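Local coordinates for protein xyloglucan-specific endo-beta-1,4-glucanase (Uncultured bacterium, PDB 4W88) that hydrolyses the beta-1,4-glucan backbone of xyloglucan as an endo-acting glycoside hydrolase of family 5, at residues N255-Y259 with L260-G264; V284-I287 with G288-G292. The protein carries 1 engineered substitution. All coordinates share one frame; numbering follows the deposited sequence.

Interaction 1 (N255-Y259 with L260-G264); sequences NIKKY and LIDKG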
loop_
_atom_site.group_PDB
_atom_site.type_symbol
_atom_site.label_atom_id
_atom_site.label_comp_id
_atom_site.label_asym_id
_atom_site.label_seq_id
_atom_site.Cartn_x
_atom_site.Cartn_y
_atom_site.Cartn_z
ATOM N N ASN A 255 -12.629 -2.781 -15.297
ATOM C CA ASN A 255 -11.436 -3.476 -15.721
ATOM C C ASN A 255 -10.840 -4.362 -14.626
ATOM O O ASN A 255 -10.397 -5.490 -14.885
ATOM C CB ASN A 255 -10.418 -2.495 -16.243
ATOM C CG ASN A 255 -10.742 -2.059 -17.650
ATOM O OD1 ASN A 255 -11.418 -2.766 -18.435
ATOM N ND2 ASN A 255 -10.291 -0.903 -17.985
ATOM N N ILE A 256 -10.830 -3.860 -13.397
ATOM C CA ILE A 256 -10.398 -4.645 -12.257
ATOM C C ILE A 256 -11.274 -5.919 -12.136
ATOM O O ILE A 256 -10.750 -7.019 -11.935
ATOM C CB ILE A 256 -10.404 -3.795 -10.980
ATOM C CG1 ILE A 256 -9.342 -2.666 -11.106
ATOM C CG2 ILE A 256 -10.059 -4.649 -9.772
ATOM C CD1 ILE A 256 -9.464 -1.515 -10.115
ATOM N N LYS A 257 -12.587 -5.760 -12.304
ATOM C CA LYS A 257 -13.511 -6.885 -12.339
ATOM C C LYS A 257 -13.179 -7.902 -13.486
ATOM O O LYS A 257 -13.091 -9.117 -13.266
ATOM C CB LYS A 257 -14.960 -6.353 -12.479
ATOM C CG LYS A 257 -15.744 -6.406 -11.164
ATOM C CD LYS A 257 -17.256 -6.172 -11.343
ATOM C CE LYS A 257 -17.997 -7.430 -11.644
ATOM N NZ LYS A 257 -18.129 -8.303 -10.457
ATOM N N LYS A 258 -13.026 -7.396 -14.708
ATOM C CA LYS A 258 -12.788 -8.247 -15.870
ATOM C C LYS A 258 -11.540 -9.091 -15.660
ATOM O O LYS A 258 -11.507 -10.296 -15.937
ATOM C CB LYS A 258 -12.568 -7.346 -17.084
ATOM C CG LYS A 258 -12.644 -7.952 -18.470
ATOM C CD LYS A 258 -12.915 -6.774 -19.407
ATOM C CE LYS A 258 -13.347 -7.186 -20.786
ATOM N NZ LYS A 258 -12.135 -7.457 -21.597
ATOM N N TYR A 259 -10.475 -8.475 -15.214
ATOM C CA TYR A 259 -9.186 -9.187 -15.224
ATOM C C TYR A 259 -8.820 -9.887 -13.926
ATOM O O TYR A 259 -7.970 -10.760 -13.940
ATOM C CB TYR A 259 -8.089 -8.208 -15.604
ATOM C CG TYR A 259 -8.094 -7.823 -17.064
ATOM C CD1 TYR A 259 -7.419 -8.607 -17.992
ATOM C CD2 TYR A 259 -8.779 -6.710 -17.525
ATOM C CE1 TYR A 259 -7.427 -8.283 -19.329
ATOM C CE2 TYR A 259 -8.801 -6.400 -18.887
ATOM C CZ TYR A 259 -8.110 -7.197 -19.758
ATOM O OH TYR A 259 -8.065 -6.963 -21.085
ATOM N N LEU A 260 -9.468 -9.505 -12.818
ATOM C CA LEU A 260 -9.092 -10.006 -11.496
ATOM C C LEU A 260 -10.297 -10.566 -10.739
ATOM O O LEU A 260 -10.378 -11.764 -10.491
ATOM C CB LEU A 260 -8.315 -8.902 -10.686
ATOM C CG LEU A 260 -6.972 -8.482 -11.277
ATOM C CD1 LEU A 260 -6.372 -7.242 -10.582
ATOM C CD2 LEU A 260 -5.983 -9.594 -11.217
ATOM N N ILE A 261 -11.250 -9.715 -10.395
ATOM C CA ILE A 261 -12.287 -10.135 -9.446
ATOM C C ILE A 261 -13.089 -11.252 -10.069
ATOM O O ILE A 261 -13.410 -12.253 -9.397
ATOM C CB ILE A 261 -13.205 -8.967 -9.059
ATOM C CG1 ILE A 261 -12.409 -7.900 -8.302
ATOM C CG2 ILE A 261 -14.410 -9.447 -8.261
ATOM C CD1 ILE A 261 -13.115 -6.573 -8.194
ATOM N N ASP A 262 -13.463 -11.094 -11.334
ATOM C CA ASP A 262 -14.344 -12.118 -11.973
ATOM C C ASP A 262 -13.607 -13.401 -12.419
ATOM O O ASP A 262 -14.187 -14.359 -12.836
ATOM C CB ASP A 262 -15.119 -11.510 -13.109
ATOM C CG ASP A 262 -16.160 -10.465 -12.658
ATOM O OD1 ASP A 262 -16.541 -10.343 -11.440
ATOM O OD2 ASP A 262 -16.609 -9.746 -13.558
ATOM N N LYS A 263 -12.296 -13.361 -12.268
ATOM C CA LYS A 263 -11.521 -14.531 -12.378
ATOM C C LYS A 263 -11.178 -15.130 -11.032
ATOM O O LYS A 263 -10.400 -16.096 -10.961
ATOM C CB LYS A 263 -10.218 -14.217 -13.108
ATOM C CG LYS A 263 -10.335 -13.705 -14.537
ATOM C CD LYS A 263 -8.904 -13.773 -15.089
ATOM C CE LYS A 263 -8.738 -13.223 -16.482
ATOM N NZ LYS A 263 -9.581 -13.974 -17.448
ATOM N N GLY A 264 -11.747 -14.614 -9.963
ATOM C CA GLY A 264 -11.504 -15.174 -8.620
ATOM C C GLY A 264 -10.161 -14.865 -7.972
ATOM O O GLY A 264 -9.708 -15.589 -7.111
#
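L260 opens the last turn of helix 246-261 by giving its backbone N-H to I256 O at 2.9 Å, a bent bond with an N-H...O angle of 135°. Its side chain runs into the barrel wall, against V220 and V267. I261 N, five residues on, bonds to the same I256 O at 3.1 Å and much straighter, the step of a pi-type turn; the two donors reach the oxygen from opposite faces of its plane. I261 CD1 touches both I256 CG2 at 3.9 Å and the aliphatic K257 CG at 4.0 Å. D262 repeats the five-residue step, its N bonding to K257 O at 2.8 Å on a lone pair in the carbonyl plane. Its carboxylate turns back along the helix, where OD1 takes K257 NZ on its syn lone pair at 2.8 Å. The lysine chain folds at chi3 (87°) and chi4 (74°) to bring NZ there, and D297 forms a second salt bridge with it. Replacing K257 by alanine removes the cation that D262 and D297 share and would probably leave both carboxylates without their mate, with I261 CD1 short of one apolar neighbour. K263 lays its CD against Y259 O at 3.4 Å. G264, with positive phi, is the C' residue of the Schellman motif that ends this helix of the TIM barrel, with G264 N bonded to I261 O and I265 N to L260 O.

Interaction 2 (V284-I287 with G288-G292); sequences VRWI and GDYVG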
loop_
_atom_site.group_PDB
_atom_site.type_symbol
_atom_site.label_atom_id
_atom_site.label_comp_id
_atom_site.label_asym_id
_atom_site.label_seq_id
_atom_site.Cartn_x
_atom_site.Cartn_y
_atom_site.Cartn_z
ATOM N N VAL A 284 -17.042 13.414 1.521
ATOM C CA VAL A 284 -18.012 12.436 1.974
ATOM C C VAL A 284 -18.789 11.781 0.837
ATOM O O VAL A 284 -18.983 10.546 0.837
ATOM C CB VAL A 284 -18.934 13.057 3.047
ATOM C CG1 VAL A 284 -20.087 12.105 3.423
ATOM C CG2 VAL A 284 -18.075 13.454 4.288
ATOM N N ARG A 285 -19.304 12.577 -0.111
ATOM C CA ARG A 285 -19.996 12.014 -1.258
ATOM C C ARG A 285 -19.103 11.127 -2.140
ATOM O O ARG A 285 -19.522 10.044 -2.599
ATOM C CB ARG A 285 -20.616 13.137 -2.103
ATOM C CG ARG A 285 -21.802 13.819 -1.423
ATOM C CD ARG A 285 -22.613 14.664 -2.411
ATOM N NE ARG A 285 -21.899 15.924 -2.644
ATOM C CZ ARG A 285 -21.973 17.007 -1.879
ATOM N NH1 ARG A 285 -22.736 17.046 -0.824
ATOM N NH2 ARG A 285 -21.257 18.072 -2.179
ATOM N N TRP A 286 -17.869 11.549 -2.345
ATOM C CA TRP A 286 -16.938 10.765 -3.145
ATOM C C TRP A 286 -16.686 9.402 -2.486
ATOM O O TRP A 286 -16.675 8.377 -3.166
ATOM C CB TRP A 286 -15.621 11.525 -3.309
ATOM C CG TRP A 286 -14.556 10.710 -3.967
ATOM C CD1 TRP A 286 -14.412 10.420 -5.301
ATOM C CD2 TRP A 286 -13.507 10.033 -3.291
ATOM N NE1 TRP A 286 -13.336 9.595 -5.492
ATOM C CE2 TRP A 286 -12.752 9.354 -4.261
ATOM C CE3 TRP A 286 -13.139 9.937 -1.953
ATOM C CZ2 TRP A 286 -11.653 8.546 -3.916
ATOM C CZ3 TRP A 286 -12.072 9.151 -1.614
ATOM C CH2 TRP A 286 -11.328 8.479 -2.583
ATOM N N ILE A 287 -16.519 9.385 -1.159
ATOM C CA ILE A 287 -16.265 8.099 -0.440
ATOM C C ILE A 287 -17.437 7.154 -0.624
ATOM O O ILE A 287 -17.261 5.980 -0.899
ATOM C CB ILE A 287 -15.984 8.320 1.079
ATOM C CG1 ILE A 287 -14.680 9.166 1.304
ATOM C CG2 ILE A 287 -16.106 7.067 1.884
ATOM C CD1 ILE A 287 -14.424 9.712 2.694
ATOM N N GLY A 288 -18.648 7.712 -0.546
ATOM C CA GLY A 288 -19.842 6.910 -0.850
ATOM C C GLY A 288 -19.771 6.233 -2.204
ATOM O O GLY A 288 -20.032 5.053 -2.332
ATOM N N ASP A 289 -19.410 6.996 -3.219
ATOM C CA ASP A 289 -19.359 6.473 -4.577
ATOM C C ASP A 289 -18.189 5.543 -4.796
ATOM O O ASP A 289 -18.319 4.493 -5.482
ATOM C CB ASP A 289 -19.277 7.648 -5.595
ATOM C CG ASP A 289 -20.616 8.312 -5.812
ATOM O OD1 ASP A 289 -21.668 7.695 -5.490
ATOM O OD2 ASP A 289 -20.634 9.434 -6.318
ATOM N N TYR A 290 -17.067 5.908 -4.195
ATOM C CA TYR A 290 -15.810 5.165 -4.415
ATOM C C TYR A 290 -15.777 3.869 -3.568
ATOM O O TYR A 290 -15.667 2.751 -4.102
ATOM C CB TYR A 290 -14.635 6.063 -4.111
ATOM C CG TYR A 290 -13.355 5.298 -4.269
ATOM C CD1 TYR A 290 -12.713 5.197 -5.473
ATOM C CD2 TYR A 290 -12.824 4.659 -3.181
ATOM C CE1 TYR A 290 -11.569 4.402 -5.623
ATOM C CE2 TYR A 290 -11.709 3.909 -3.275
ATOM C CZ TYR A 290 -11.044 3.725 -4.460
ATOM O OH TYR A 290 -9.906 2.942 -4.514
ATOM N N VAL A 291 -15.909 4.002 -2.254
ATOM C CA VAL A 291 -15.919 2.816 -1.389
ATOM C C VAL A 291 -17.139 1.960 -1.653
ATOM O O VAL A 291 -17.048 0.714 -1.664
ATOM C CB VAL A 291 -15.700 3.168 0.082
ATOM C CG1 VAL A 291 -15.617 1.896 0.934
ATOM C CG2 VAL A 291 -14.412 4.012 0.239
ATOM N N GLY A 292 -18.273 2.611 -1.898
ATOM C CA GLY A 292 -19.474 1.879 -2.338
ATOM C C GLY A 292 -19.285 0.971 -3.573
ATOM O O GLY A 292 -19.842 -0.173 -3.636
#
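Y290 lies one helical turn beyond W286, and both side chains leave the helix in the same direction. The tyrosine CB begins the contact: it stands over one face of the indole, 4.1 Å from the centroid of the six-membered ring of W286, a CH-pi contact offset toward the rim. Y290 CB also lies 3.2 Å from W286 O. From there Y290 CG comes to 3.7 Å from W286 CZ2; CD1 follows at 3.8 Å from the same W286 CZ2, and CD2 at 4.1 Å. With CG anti to the backbone N (chi1 177°), the phenol extends past the indole instead of covering it; the planes are only 18° apart, yet the centroids are 4.9 Å apart and little of either ring lies over the other. At the tip, Y290 OH hydrogen-bonds to T224 OG1, while W286 NE1 bonds to T226 O, which fixes both polar ends. The backbone beneath is tied by Y290 N to W286 O at 2.7 Å. On a neighbouring face of the helix, I287 CG2 meets V291 CG2 at 3.9 Å. The arrangement is an i to i+4 aromatic pair on an alpha-helix, whose rings reach strand 267-272 within a beta-alpha-beta unit of the TIM barrel.

How the interactions relate
Interaction 1 spans the C-terminal end of helix 246-261 and the turn that follows, and interaction 2, later in the chain, lies within helix 280-295. Strand 267-272 separates these helices along the chain and takes side chains from both, I256 and L260 of interaction 1 and W286 and Y290 of interaction 2. The centres are about 21 Å apart and the nearest atoms about 7 Å, so the two do not touch, although W286 and Y290 pack on I249 near the start of helix 246-261. Side chains from both sites pack two successive helices against the eight-stranded TIM barrel, whose pocket holds the xyloglucan oligosaccharide; the side chains of I256 and Y290 lie about 11 and 10 Å from bound glucose units.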